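Local coordinates for protein glutathione S-transferase 2 (Heligmosomoides polygyrus, PDB 1TW9) that probably catalyses the transfer of glutathione to electrophilic substrates, giving an S-substituted glutathione and releasing a halide anion, at residues S154-D157 against L158-E162; K195-E199 against T200-T204; Q65-C68 against R69-K73. All blocks are in the same frame, centred on the assembly; numbering follows the deposited sequence.

How the interactions relate
The three contacts follow helices on both sides of the interdomain boundary. Interaction 3, on helix 64-75 of the thioredoxin-like N-terminal domain, meets interaction 1, on helix 155-170 of the C-terminal domain, with centres 12 Å apart; Trp155 is the main bridge, its CD1 lying 3.3 Å from Ala72 CB. Interaction 2, where helix 192-200 ends, has its centre 16 Å from that of interaction 1, and a salt bridge of 3.2 Å between Glu162 OE1 and Arg201 NH2 ties them. Interactions 2 and 3 do not touch, their nearest atoms being about 11 Å apart. This is the apo form, so no bound glutathione locates any of the three relative to the active site.

Interaction 1 (S154-D157 against L158-E162); sequences SWVD and LLVAE
Val156 and Leu159 approach to 4.8 Å between CA atoms across the first turns of helix 155-170, where the i to i+4 ladder sets in. It starts weakly, from Leu158 N to Ser154 O at 3.3 Å. The next rung, Leu159 N to Trp155 O, tightens to 2.9 Å, and Val160 N to Val156 O is nearly straight at the hydrogen, 170°. Ala161 N to Asp157 O continues the series. Ser154 is the N-cap. Its backbone N donates to Asp157 OD2 over 2.8 Å, on the lone pair away from OD1. This is the N-cap to N3 half of a capping box, and Ile153, just before the cap, touches Leu158 as in a hydrophobic staple; both devices are familiar at this helix start in the glutathione transferase fold. The carboxylate reaches back because CG of Asp157 stands beside its own backbone N (chi1 -69°). OD1 is taken by His184 NE2 and Leu148 N, so both oxygens of this buried group have donors. On another flank Val156 and Val160 lie side by side, their CG2 atoms 4.1 Å apart. Leu159 CD2 comes obliquely to the Trp155 indole, 4.4 Å from CZ3, while the ring packs against helices 64-75 and 82-101.

Interaction 2 (K195-E199 against T200-T204); sequences KKWIE and TRPET
Thr200 OG1 donates to Lys196 O across 2.9 Å, one turn back along helix 192-200. The hydroxyl can get there because OG1 sits between its own backbone N and carbonyl carbon (chi1 64°), facing the preceding turn. Lys196 O also receives a weak bond from Thr200 N, whose hydrogen is shared: the same N donates to Trp197 O at 3.1 Å, from above the carbonyl plane. Trp197 O thus takes Thr200 N, three residues on, and a weak, bent bond from Arg201 N, four residues on; this mixture marks the last turn, and Arg201 is the first residue to leave helical phi/psi. Water 1 gives one hydrogen to Ile198 O and one to Arg201 O, each 2.7 Å from its oxygen. Farther out, Arg201 NH2 forms salt bridges with Glu16 and Glu162, and Trp197 NE1 also donates to Glu16. The arginine stem runs across the indole: its CB lies over one face, 3.7 Å from the centroid of the six-membered ring, a CH-pi contact, and the guanidinium plane stands 85° from the ring. Ile198 runs alongside, placing CG2 3.8 Å from Arg201 NH1. With Trp197 packed on helix 16-24 and strand 30-34, this is a helix's last turn, water-bridged at its end, from which the transferase's C-terminal tail starts out along the thioredoxin-like domain.

Interaction 3 (Q65-C68 against R69-K73); sequences QAIC and RYLAK
Gln65 and Arg69, one turn apart on helix 64-75, face each other through two waters at the subunit interface of this dimeric glutathione transferase; the helix belongs to the thioredoxin-like domain. Their polar ends stay apart, with Gln65 OE1 4.2 Å from Arg69 NH2. Water 3 closes the distance firmly: it donates to Gln65 OE1 at 2.7 Å and accepts from Arg69 NH2 at 2.8 Å, while water 2 makes a second path whose bond from NH2 is weak. Both waters lie at the guanidinium edge, in its plane. The side chain leaves the helix with CG opposite the backbone N, runs straight, and then bends at chi3 (-52°), which folds the guanidinium back so that Gln65 O comes over one of its faces, 3.7 Å from NH1. With the chain bent this way, NE makes a salt bridge with Asp89 and NH1 one with Asp89 of the second subunit. Those carboxylates probably offset the charge of Arg69 of the second subunit, which comes close. The amide of Gln65 is held at its other end by Ala92 O, the acceptor for NE2. Tyr70 turns away from the preceding turn (chi1 169°), with Ile67 O near its ring plane at the edge, and meets Phe83 of the second subunit edge-to-face. Regular backbone bonds carry the turn beneath these groups, the straightest being Leu71 N to Ile67 O at 175°. Ile67 and Leu71 pack against helix 16-24 and strand 53-56. They point the same way, and the branch methyl of the isoleucine does the touching: Ile67 CG2 rests 3.9 Å from Leu71 CD1.

Interaction 1 (S154-D157 against L158-E162)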
# COMPACT_ATOMS: atom_id res chain seq x y z
N SER A 154 -9.67 7.55 10.99
CA SER A 154 -8.51 6.72 10.65
C SER A 154 -7.61 7.52 9.72
O SER A 154 -8.03 8.54 9.13
CB SER A 154 -8.88 5.43 9.97
OG SER A 154 -9.48 5.67 8.71
N TRP A 155 -6.45 6.95 9.46
CA TRP A 155 -5.45 7.67 8.58
C TRP A 155 -5.96 7.83 7.15
O TRP A 155 -5.60 8.83 6.46
CB TRP A 155 -4.11 6.97 8.58
CG TRP A 155 -4.08 5.57 8.05
CD1 TRP A 155 -4.41 4.40 8.72
CD2 TRP A 155 -3.54 5.16 6.79
NE1 TRP A 155 -4.14 3.31 7.91
CE2 TRP A 155 -3.65 3.75 6.71
CE3 TRP A 155 -3.10 5.86 5.67
CZ2 TRP A 155 -3.26 3.03 5.57
CZ3 TRP A 155 -2.69 5.12 4.57
CH2 TRP A 155 -2.76 3.74 4.53
N VAL A 156 -6.81 6.94 6.69
CA VAL A 156 -7.36 7.10 5.29
C VAL A 156 -8.38 8.25 5.28
O VAL A 156 -8.49 8.96 4.28
CB VAL A 156 -7.95 5.83 4.64
CG1 VAL A 156 -9.33 5.44 5.27
CG2 VAL A 156 -8.05 6.04 3.14
N ASP A 157 -9.12 8.50 6.36
CA ASP A 157 -9.93 9.73 6.44
C ASP A 157 -9.05 10.99 6.24
O ASP A 157 -9.41 11.90 5.48
CB ASP A 157 -10.61 9.86 7.78
CG ASP A 157 -11.67 8.86 8.00
OD1 ASP A 157 -12.62 8.71 7.15
OD2 ASP A 157 -11.62 8.20 9.11
N LEU A 158 -7.93 11.04 6.93
CA LEU A 158 -6.94 12.10 6.78
C LEU A 158 -6.41 12.23 5.36
O LEU A 158 -6.29 13.37 4.86
CB LEU A 158 -5.72 12.00 7.76
CG LEU A 158 -6.01 11.92 9.22
CD1 LEU A 158 -4.80 11.60 9.98
CD2 LEU A 158 -6.64 13.15 9.66
N LEU A 159 -6.07 11.12 4.72
CA LEU A 159 -5.48 11.15 3.40
C LEU A 159 -6.54 11.68 2.38
O LEU A 159 -6.22 12.54 1.55
CB LEU A 159 -5.08 9.73 3.09
CG LEU A 159 -4.41 9.43 1.79
CD1 LEU A 159 -3.07 10.15 1.74
CD2 LEU A 159 -4.24 7.97 1.59
N VAL A 160 -7.74 11.13 2.46
CA VAL A 160 -8.83 11.53 1.54
C VAL A 160 -9.21 12.99 1.73
O VAL A 160 -9.23 13.74 0.70
CB VAL A 160 -10.01 10.56 1.59
CG1 VAL A 160 -11.19 11.08 0.70
CG2 VAL A 160 -9.54 9.17 1.03
N ALA A 161 -9.43 13.42 2.98
CA ALA A 161 -9.92 14.75 3.27
C ALA A 161 -8.89 15.77 2.80
O ALA A 161 -9.21 16.80 2.26
CB ALA A 161 -10.20 14.94 4.76
N GLU A 162 -7.61 15.47 2.99
CA GLU A 162 -6.59 16.43 2.57
C GLU A 162 -6.53 16.60 1.07
O GLU A 162 -6.42 17.70 0.55
CB GLU A 162 -5.21 16.00 3.14
CG GLU A 162 -4.04 16.87 2.67
CD GLU A 162 -3.99 18.28 3.30
OE1 GLU A 162 -3.34 19.16 2.67
OE2 GLU A 162 -4.63 18.59 4.36

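Interaction 2 (K195-E199 against T200-T204)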
# COMPACT_ATOMS: atom_id res chain seq x y z
N LYS A 195 -7.23 20.78 12.50
CA LYS A 195 -7.45 22.20 12.23
C LYS A 195 -6.30 23.04 12.68
O LYS A 195 -5.85 23.90 11.95
CB LYS A 195 -8.69 22.66 13.00
CG LYS A 195 -9.18 24.09 12.72
CD LYS A 195 -10.46 24.39 13.54
CE LYS A 195 -10.83 25.88 13.50
NZ LYS A 195 -12.29 26.08 13.58
N LYS A 196 -5.82 22.75 13.88
CA LYS A 196 -4.66 23.48 14.44
C LYS A 196 -3.42 23.30 13.58
O LYS A 196 -2.67 24.28 13.28
CB LYS A 196 -4.35 22.97 15.81
CG LYS A 196 -3.24 23.74 16.50
CD LYS A 196 -2.72 22.93 17.67
CE LYS A 196 -2.05 23.78 18.77
NZ LYS A 196 -1.13 22.94 19.61
N TRP A 197 -3.20 22.08 13.12
CA TRP A 197 -2.03 21.80 12.28
C TRP A 197 -2.19 22.54 10.94
O TRP A 197 -1.24 23.14 10.46
CB TRP A 197 -1.85 20.30 12.02
CG TRP A 197 -0.87 20.01 10.93
CD1 TRP A 197 -1.16 19.50 9.74
CD2 TRP A 197 0.53 20.31 10.92
NE1 TRP A 197 -0.03 19.41 8.96
CE2 TRP A 197 1.03 19.90 9.68
CE3 TRP A 197 1.42 20.92 11.81
CZ2 TRP A 197 2.37 20.07 9.31
CZ3 TRP A 197 2.75 21.01 11.43
CH2 TRP A 197 3.18 20.65 10.19
N ILE A 198 -3.37 22.48 10.36
CA ILE A 198 -3.60 23.15 9.06
C ILE A 198 -3.39 24.65 9.16
O ILE A 198 -2.72 25.27 8.26
CB ILE A 198 -4.96 22.77 8.49
CG1 ILE A 198 -4.94 21.28 8.12
CG2 ILE A 198 -5.28 23.67 7.30
CD1 ILE A 198 -6.29 20.78 7.71
N GLU A 199 -3.80 25.24 10.29
CA GLU A 199 -3.63 26.65 10.53
C GLU A 199 -2.19 27.05 10.68
O GLU A 199 -1.88 28.22 10.40
CB GLU A 199 -4.34 27.09 11.82
CG GLU A 199 -5.82 27.00 11.73
CD GLU A 199 -6.49 27.28 13.06
OE1 GLU A 199 -5.79 27.33 14.14
OE2 GLU A 199 -7.70 27.42 13.02
N THR A 200 -1.34 26.13 11.13
CA THR A 200 0.05 26.38 11.48
C THR A 200 1.14 25.79 10.58
O THR A 200 2.32 26.17 10.73
CB THR A 200 0.37 25.98 12.92
OG1 THR A 200 0.21 24.58 13.11
CG2 THR A 200 -0.60 26.63 13.87
N ARG A 201 0.77 24.95 9.63
CA ARG A 201 1.79 24.31 8.82
C ARG A 201 2.37 25.35 7.87
O ARG A 201 1.72 26.33 7.58
CB ARG A 201 1.23 23.13 8.05
CG ARG A 201 0.17 23.49 7.12
CD ARG A 201 -0.41 22.26 6.48
NE ARG A 201 -1.48 22.67 5.61
CZ ARG A 201 -2.34 21.84 5.08
NH1 ARG A 201 -3.31 22.33 4.31
NH2 ARG A 201 -2.27 20.55 5.29
N PRO A 202 3.58 25.12 7.37
CA PRO A 202 4.15 25.96 6.31
C PRO A 202 3.26 25.98 5.10
O PRO A 202 2.73 24.91 4.73
CB PRO A 202 5.48 25.28 6.01
CG PRO A 202 5.85 24.60 7.31
CD PRO A 202 4.54 24.08 7.80
N GLU A 203 3.06 27.15 4.53
CA GLU A 203 2.25 27.29 3.33
C GLU A 203 3.14 27.02 2.13
O GLU A 203 4.04 27.80 1.83
CB GLU A 203 1.67 28.67 3.21
CG GLU A 203 0.65 29.05 4.25
CD GLU A 203 0.20 30.50 4.09
OE1 GLU A 203 -0.04 30.92 2.91
OE2 GLU A 203 0.12 31.25 5.12
N THR A 204 2.87 25.92 1.43
CA THR A 204 3.74 25.50 0.34
C THR A 204 2.87 25.24 -0.88
O THR A 204 1.69 24.94 -0.72
CB THR A 204 4.51 24.21 0.67
OG1 THR A 204 3.64 23.22 1.22
CG2 THR A 204 5.50 24.44 1.79
O HOH W 1 -0.87 26.92 7.14

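Interaction 3 (Q65-C68 against R69-K73)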
# COMPACT_ATOMS: atom_id res chain seq x y z
N GLN A 65 2.74 5.34 2.51
CA GLN A 65 1.63 4.64 3.13
C GLN A 65 2.14 3.68 4.22
O GLN A 65 1.43 3.45 5.19
CB GLN A 65 0.81 3.85 2.13
CG GLN A 65 -0.11 4.79 1.36
CD GLN A 65 -1.28 4.21 0.62
OE1 GLN A 65 -1.56 2.98 0.58
NE2 GLN A 65 -1.94 5.14 -0.12
N ALA A 66 3.34 3.13 4.09
CA ALA A 66 3.89 2.23 5.15
C ALA A 66 4.10 3.00 6.48
O ALA A 66 3.82 2.51 7.54
CB ALA A 66 5.14 1.62 4.71
N ILE A 67 4.61 4.19 6.31
CA ILE A 67 4.80 5.15 7.37
C ILE A 67 3.47 5.51 8.06
O ILE A 67 3.34 5.43 9.29
CB ILE A 67 5.54 6.37 6.84
CG1 ILE A 67 7.01 6.04 6.48
CG2 ILE A 67 5.49 7.45 7.88
CD1 ILE A 67 7.65 7.19 5.76
N CYS A 68 2.48 5.90 7.27
CA CYS A 68 1.17 6.35 7.80
C CYS A 68 0.52 5.20 8.54
O CYS A 68 0.02 5.39 9.60
CB CYS A 68 0.27 6.79 6.66
SG CYS A 68 0.85 8.37 6.10
N ARG A 69 0.50 4.01 7.94
CA ARG A 69 -0.16 2.84 8.56
C ARG A 69 0.54 2.49 9.85
O ARG A 69 -0.09 2.29 10.85
CB ARG A 69 -0.18 1.69 7.63
CG ARG A 69 -0.85 0.46 8.14
CD ARG A 69 -0.80 -0.76 7.24
NE ARG A 69 -1.24 -0.47 5.90
CZ ARG A 69 -0.47 -0.12 4.87
NH1 ARG A 69 0.87 -0.16 4.93
NH2 ARG A 69 -1.07 0.17 3.72
N TYR A 70 1.85 2.52 9.84
CA TYR A 70 2.62 2.27 11.06
C TYR A 70 2.27 3.24 12.21
O TYR A 70 1.99 2.84 13.33
CB TYR A 70 4.12 2.32 10.75
CG TYR A 70 4.98 2.32 12.00
CD1 TYR A 70 5.22 1.11 12.70
CD2 TYR A 70 5.54 3.47 12.53
CE1 TYR A 70 5.87 1.09 13.83
CE2 TYR A 70 6.22 3.40 13.64
CZ TYR A 70 6.46 2.23 14.27
OH TYR A 70 7.18 2.31 15.47
N LEU A 71 2.35 4.54 11.91
CA LEU A 71 2.01 5.59 12.85
C LEU A 71 0.60 5.46 13.28
O LEU A 71 0.28 5.52 14.45
CB LEU A 71 2.27 6.93 12.22
CG LEU A 71 3.71 7.28 12.03
CD1 LEU A 71 3.82 8.61 11.26
CD2 LEU A 71 4.57 7.24 13.33
N ALA A 72 -0.29 5.18 12.33
CA ALA A 72 -1.73 5.03 12.66
C ALA A 72 -2.06 3.86 13.59
O ALA A 72 -2.77 4.01 14.53
CB ALA A 72 -2.57 4.95 11.42
N LYS A 73 -1.36 2.75 13.43
CA LYS A 73 -1.51 1.61 14.31
C LYS A 73 -0.91 1.93 15.69
O LYS A 73 -1.43 1.46 16.72
CB LYS A 73 -0.89 0.41 13.70
CG LYS A 73 -1.72 -0.12 12.55
CD LYS A 73 -1.09 -1.34 11.79
CE LYS A 73 -2.02 -2.07 10.80
NZ LYS A 73 -3.13 -2.88 11.47
O HOH W 2 -3.06 0.82 1.86
O HOH W 3 -0.03 0.86 1.16